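Local coordinates for acyl-coenzyme A oxidase acox-1.1 (Caenorhabditis elegans, PDB 5K3H), which catalyses the FAD-dependent desaturation of acyl-CoAs to (2E)-enoyl-CoAs, the first step of peroxisomal beta-oxidation, passing electrons to oxygen to give hydrogen peroxide, at residues M438-V449 and W524-S535. Sequence-based numbering, arbitrary orientation.
Sequences MVMLLQLARYLV and WNKSSVELNRAS
Trp524 drives the edge of its indole into helix 438-449, a knob in the hole formed by Leu442, Ala445, Arg446 and Val449. With CG anti to the backbone N (chi1 -178°), the ring reaches across to the other helix, and its CH2 corner comes 3.8 Å from Ala445 CB, where a small methyl lets the broad ring approach the backbone. The exposed Arg446 extends over one indole face, its guanidinium stacked at 11° to the ring; CZ stands 4.2 Å from the centroid of the six-membered ring, a cation-pi contact that shields the aromatic surface while leaving the charge near solvent. Leu531 CD1 covers the opposite face and Phe510 meets the ring edge-to-face. The two helices cross nearly perpendicularly, at 83°, with axes 8.3 Å apart, within the alpha-helical C-terminal half of the acyl-CoA oxidase fold. Near the crossing, Ser535 is a knob among Leu441, Leu444, Ala445 and Leu448. Its compact side chain permits a CA separation of 5.6 Å between Ala445 and Ser535, and OG lies 3.1 Å from Leu441 O, although the hydroxyl proton may instead go to Leu531 O. Ser535 and its neighbours Arg533 and Ala534 belong to the ATP site shared between the dimer partners; Leu441 also touches Ser392 of that site. On the Met438 side, the Asn532 side chain crosses those of Leu441 and Leu442 at about a right angle: its short, flat amide fits beside the leucines, OD1 3.1 Å from Leu442 CD2 and ND2 3.6 Å from Met438 SD, while Leu442 is itself a knob among Trp524, Ser528, Leu531 and Asn532.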
loop_
_atom_site.group_PDB
_atom_site.type_symbol
_atom_site.label_atom_id
_atom_site.label_comp_id
_atom_site.label_asym_id
_atom_site.label_seq_id
_atom_site.Cartn_x
_atom_site.Cartn_y
_atom_site.Cartn_z
ATOM N N MET B 438 2.127 0.251 -16.963
ATOM C CA MET B 438 1.580 -0.534 -18.064
ATOM C C MET B 438 2.242 -0.208 -19.404
ATOM O O MET B 438 2.360 -1.099 -20.264
ATOM C CB MET B 438 0.070 -0.336 -18.147
ATOM C CG MET B 438 -0.705 -1.630 -18.018
ATOM S SD MET B 438 -0.341 -2.677 -16.580
ATOM C CE MET B 438 -1.949 -2.800 -15.791
ATOM N N VAL B 439 2.643 1.047 -19.639
ATOM C CA VAL B 439 3.310 1.305 -20.920
ATOM C C VAL B 439 4.756 0.806 -20.896
ATOM O O VAL B 439 5.299 0.439 -21.945
ATOM C CB VAL B 439 3.204 2.789 -21.353
ATOM C CG1 VAL B 439 1.721 3.216 -21.400
ATOM C CG2 VAL B 439 4.072 3.721 -20.495
ATOM N N MET B 440 5.412 0.801 -19.724
ATOM C CA MET B 440 6.754 0.235 -19.677
ATOM C C MET B 440 6.727 -1.257 -20.007
ATOM O O MET B 440 7.586 -1.743 -20.762
ATOM C CB MET B 440 7.419 0.476 -18.323
ATOM C CG MET B 440 7.702 1.928 -17.993
ATOM S SD MET B 440 8.485 2.134 -16.367
ATOM C CE MET B 440 7.141 2.146 -15.175
ATOM N N LEU B 441 5.744 -2.000 -19.474
ATOM C CA LEU B 441 5.711 -3.434 -19.752
ATOM C C LEU B 441 5.330 -3.715 -21.195
ATOM O O LEU B 441 5.897 -4.618 -21.821
ATOM C CB LEU B 441 4.739 -4.168 -18.830
ATOM C CG LEU B 441 5.183 -4.361 -17.397
ATOM C CD1 LEU B 441 4.018 -4.927 -16.622
ATOM C CD2 LEU B 441 6.421 -5.251 -17.312
ATOM N N LEU B 442 4.385 -2.956 -21.750
ATOM C CA LEU B 442 3.986 -3.216 -23.130
ATOM C C LEU B 442 5.059 -2.751 -24.133
ATOM O O LEU B 442 5.119 -3.274 -25.253
ATOM C CB LEU B 442 2.594 -2.596 -23.363
ATOM C CG LEU B 442 1.380 -3.386 -22.793
ATOM C CD1 LEU B 442 0.077 -2.623 -22.889
ATOM C CD2 LEU B 442 1.189 -4.704 -23.511
ATOM N N GLN B 443 5.943 -1.832 -23.741
ATOM C CA GLN B 443 7.118 -1.548 -24.556
ATOM C C GLN B 443 8.071 -2.750 -24.620
ATOM O O GLN B 443 8.618 -3.063 -25.685
ATOM C CB GLN B 443 7.834 -0.334 -23.993
ATOM C CG GLN B 443 9.143 -0.006 -24.661
ATOM C CD GLN B 443 9.617 1.350 -24.228
ATOM O OE1 GLN B 443 10.810 1.561 -23.975
ATOM N NE2 GLN B 443 8.672 2.284 -24.102
ATOM N N LEU B 444 8.307 -3.425 -23.487
ATOM C CA LEU B 444 9.038 -4.690 -23.528
ATOM C C LEU B 444 8.267 -5.741 -24.320
ATOM O O LEU B 444 8.863 -6.551 -25.041
ATOM C CB LEU B 444 9.330 -5.176 -22.101
ATOM C CG LEU B 444 9.932 -6.572 -21.855
ATOM C CD1 LEU B 444 11.205 -6.806 -22.654
ATOM C CD2 LEU B 444 10.209 -6.748 -20.363
ATOM N N ALA B 445 6.942 -5.744 -24.198
ATOM C CA ALA B 445 6.134 -6.718 -24.931
ATOM C C ALA B 445 6.356 -6.625 -26.434
ATOM O O ALA B 445 6.428 -7.652 -27.113
ATOM C CB ALA B 445 4.653 -6.522 -24.614
ATOM N N ARG B 446 6.434 -5.402 -26.978
ATOM C CA ARG B 446 6.680 -5.230 -28.412
ATOM C C ARG B 446 7.990 -5.885 -28.825
ATOM O O ARG B 446 8.057 -6.564 -29.861
ATOM C CB ARG B 446 6.664 -3.741 -28.787
ATOM C CG ARG B 446 5.286 -3.075 -28.653
ATOM C CD ARG B 446 5.114 -1.877 -29.590
ATOM N NE ARG B 446 3.707 -1.452 -29.668
ATOM C CZ ARG B 446 2.787 -1.984 -30.488
ATOM N NH1 ARG B 446 3.107 -2.963 -31.329
ATOM N NH2 ARG B 446 1.535 -1.539 -30.473
ATOM N N TYR B 447 9.030 -5.709 -28.006
ATOM C CA TYR B 447 10.329 -6.304 -28.277
ATOM C C TYR B 447 10.302 -7.827 -28.155
ATOM O O TYR B 447 10.986 -8.521 -28.912
ATOM C CB TYR B 447 11.360 -5.691 -27.340
ATOM C CG TYR B 447 12.718 -6.325 -27.422
ATOM C CD1 TYR B 447 13.521 -6.123 -28.522
ATOM C CD2 TYR B 447 13.211 -7.092 -26.366
ATOM C CE1 TYR B 447 14.774 -6.695 -28.599
ATOM C CE2 TYR B 447 14.457 -7.659 -26.423
ATOM C CZ TYR B 447 15.232 -7.453 -27.549
ATOM O OH TYR B 447 16.479 -8.013 -27.641
ATOM N N LEU B 448 9.574 -8.367 -27.181
ATOM C CA LEU B 448 9.494 -9.824 -27.089
ATOM C C LEU B 448 8.672 -10.408 -28.230
ATOM O O LEU B 448 8.955 -11.518 -28.687
ATOM C CB LEU B 448 8.907 -10.263 -25.745
ATOM C CG LEU B 448 9.709 -10.037 -24.462
ATOM C CD1 LEU B 448 8.819 -10.398 -23.301
ATOM C CD2 LEU B 448 11.023 -10.813 -24.439
ATOM N N VAL B 449 7.652 -9.684 -28.701
ATOM C CA VAL B 449 6.869 -10.155 -29.840
ATOM C C VAL B 449 7.703 -10.133 -31.122
ATOM O O VAL B 449 7.644 -11.069 -31.929
ATOM C CB VAL B 449 5.580 -9.331 -29.975
ATOM C CG1 VAL B 449 4.949 -9.576 -31.313
ATOM C CG2 VAL B 449 4.624 -9.720 -28.885
ATOM N N TRP B 524 -3.688 -6.469 -30.580
ATOM C CA TRP B 524 -2.752 -6.190 -29.500
ATOM C C TRP B 524 -3.490 -5.958 -28.192
ATOM O O TRP B 524 -3.154 -6.554 -27.161
ATOM C CB TRP B 524 -1.902 -4.980 -29.844
ATOM C CG TRP B 524 -0.896 -4.680 -28.799
ATOM C CD1 TRP B 524 -1.048 -3.831 -27.737
ATOM C CD2 TRP B 524 0.440 -5.192 -28.718
ATOM N NE1 TRP B 524 0.104 -3.807 -26.985
ATOM C CE2 TRP B 524 1.035 -4.627 -27.570
ATOM C CE3 TRP B 524 1.182 -6.094 -29.486
ATOM C CZ2 TRP B 524 2.337 -4.920 -27.190
ATOM C CZ3 TRP B 524 2.472 -6.381 -29.105
ATOM C CH2 TRP B 524 3.038 -5.798 -27.975
ATOM N N ASN B 525 -4.502 -5.083 -28.214
ATOM C CA ASN B 525 -5.294 -4.827 -27.014
ATOM C C ASN B 525 -5.957 -6.097 -26.485
ATOM O O ASN B 525 -5.987 -6.334 -25.274
ATOM C CB ASN B 525 -6.354 -3.768 -27.302
ATOM C CG ASN B 525 -7.106 -3.352 -26.049
ATOM O OD1 ASN B 525 -6.544 -3.342 -24.940
ATOM N ND2 ASN B 525 -8.386 -3.012 -26.211
ATOM N N LYS B 526 -6.522 -6.911 -27.372
ATOM C CA LYS B 526 -7.186 -8.118 -26.909
ATOM C C LYS B 526 -6.216 -9.122 -26.313
ATOM O O LYS B 526 -6.669 -10.051 -25.642
ATOM C CB LYS B 526 -7.970 -8.773 -28.045
ATOM C CG LYS B 526 -9.259 -8.070 -28.420
ATOM C CD LYS B 526 -10.049 -8.924 -29.383
ATOM C CE LYS B 526 -11.391 -8.285 -29.699
ATOM N NZ LYS B 526 -12.231 -9.165 -30.591
ATOM N N SER B 527 -4.905 -8.941 -26.528
ATOM C CA SER B 527 -3.863 -9.829 -26.030
ATOM C C SER B 527 -3.037 -9.227 -24.904
ATOM O O SER B 527 -2.152 -9.913 -24.379
ATOM C CB SER B 527 -2.909 -10.185 -27.170
ATOM O OG SER B 527 -3.602 -10.703 -28.281
ATOM N N SER B 528 -3.331 -7.988 -24.491
ATOM C CA SER B 528 -2.352 -7.179 -23.765
ATOM C C SER B 528 -2.065 -7.720 -22.367
ATOM O O SER B 528 -0.922 -7.621 -21.901
ATOM C CB SER B 528 -2.812 -5.713 -23.711
ATOM O OG SER B 528 -4.148 -5.585 -23.253
ATOM N N VAL B 529 -3.059 -8.336 -21.704
ATOM C CA VAL B 529 -2.821 -8.915 -20.377
ATOM C C VAL B 529 -1.866 -10.094 -20.474
ATOM O O VAL B 529 -0.971 -10.256 -19.645
ATOM C CB VAL B 529 -4.141 -9.345 -19.714
ATOM C CG1 VAL B 529 -3.857 -10.067 -18.416
ATOM C CG2 VAL B 529 -5.036 -8.182 -19.479
ATOM N N GLU B 530 -2.070 -10.965 -21.461
ATOM C CA GLU B 530 -1.139 -12.070 -21.674
ATOM C C GLU B 530 0.236 -11.555 -22.078
ATOM O O GLU B 530 1.250 -12.155 -21.720
ATOM C CB GLU B 530 -1.684 -13.030 -22.750
ATOM C CG GLU B 530 -2.991 -13.745 -22.375
ATOM C CD GLU B 530 -2.847 -14.747 -21.233
ATOM O OE1 GLU B 530 -1.879 -15.510 -21.234
ATOM O OE2 GLU B 530 -3.703 -14.794 -20.330
ATOM N N LEU B 531 0.289 -10.463 -22.841
ATOM C CA LEU B 531 1.571 -9.932 -23.287
ATOM C C LEU B 531 2.366 -9.367 -22.123
ATOM O O LEU B 531 3.588 -9.501 -22.081
ATOM C CB LEU B 531 1.348 -8.858 -24.352
ATOM C CG LEU B 531 0.796 -9.267 -25.729
ATOM C CD1 LEU B 531 0.259 -8.038 -26.505
ATOM C CD2 LEU B 531 1.868 -10.008 -26.536
ATOM N N ASN B 532 1.689 -8.728 -21.163
ATOM C CA ASN B 532 2.388 -8.201 -19.993
ATOM C C ASN B 532 2.918 -9.305 -19.096
ATOM O O ASN B 532 4.000 -9.162 -18.508
ATOM C CB ASN B 532 1.473 -7.300 -19.176
ATOM C CG ASN B 532 1.435 -5.917 -19.694
ATOM O OD1 ASN B 532 2.114 -5.584 -20.664
ATOM N ND2 ASN B 532 0.688 -5.070 -19.021
ATOM N N ARG B 533 2.151 -10.392 -18.941
ATOM C CA ARG B 533 2.634 -11.537 -18.178
ATOM C C ARG B 533 3.982 -12.012 -18.708
ATOM O O ARG B 533 4.889 -12.331 -17.928
ATOM C CB ARG B 533 1.599 -12.666 -18.220
ATOM C CG ARG B 533 0.358 -12.393 -17.381
ATOM C CD ARG B 533 -0.748 -13.462 -17.518
ATOM N NE ARG B 533 -1.845 -13.136 -16.596
ATOM C CZ ARG B 533 -3.103 -13.538 -16.720
ATOM N NH1 ARG B 533 -3.461 -14.308 -17.740
ATOM N NH2 ARG B 533 -4.008 -13.157 -15.827
ATOM N N ALA B 534 4.135 -12.041 -20.034
ATOM C CA ALA B 534 5.392 -12.458 -20.639
ATOM C C ALA B 534 6.523 -11.493 -20.305
ATOM O O ALA B 534 7.662 -11.917 -20.055
ATOM C CB ALA B 534 5.212 -12.563 -22.143
ATOM N N SER B 535 6.235 -10.187 -20.334
ATOM C CA SER B 535 7.260 -9.189 -20.058
ATOM C C SER B 535 7.768 -9.308 -18.626
ATOM O O SER B 535 8.965 -9.125 -18.362
ATOM C CB SER B 535 6.699 -7.788 -20.321
ATOM O OG SER B 535 6.115 -7.697 -21.609
#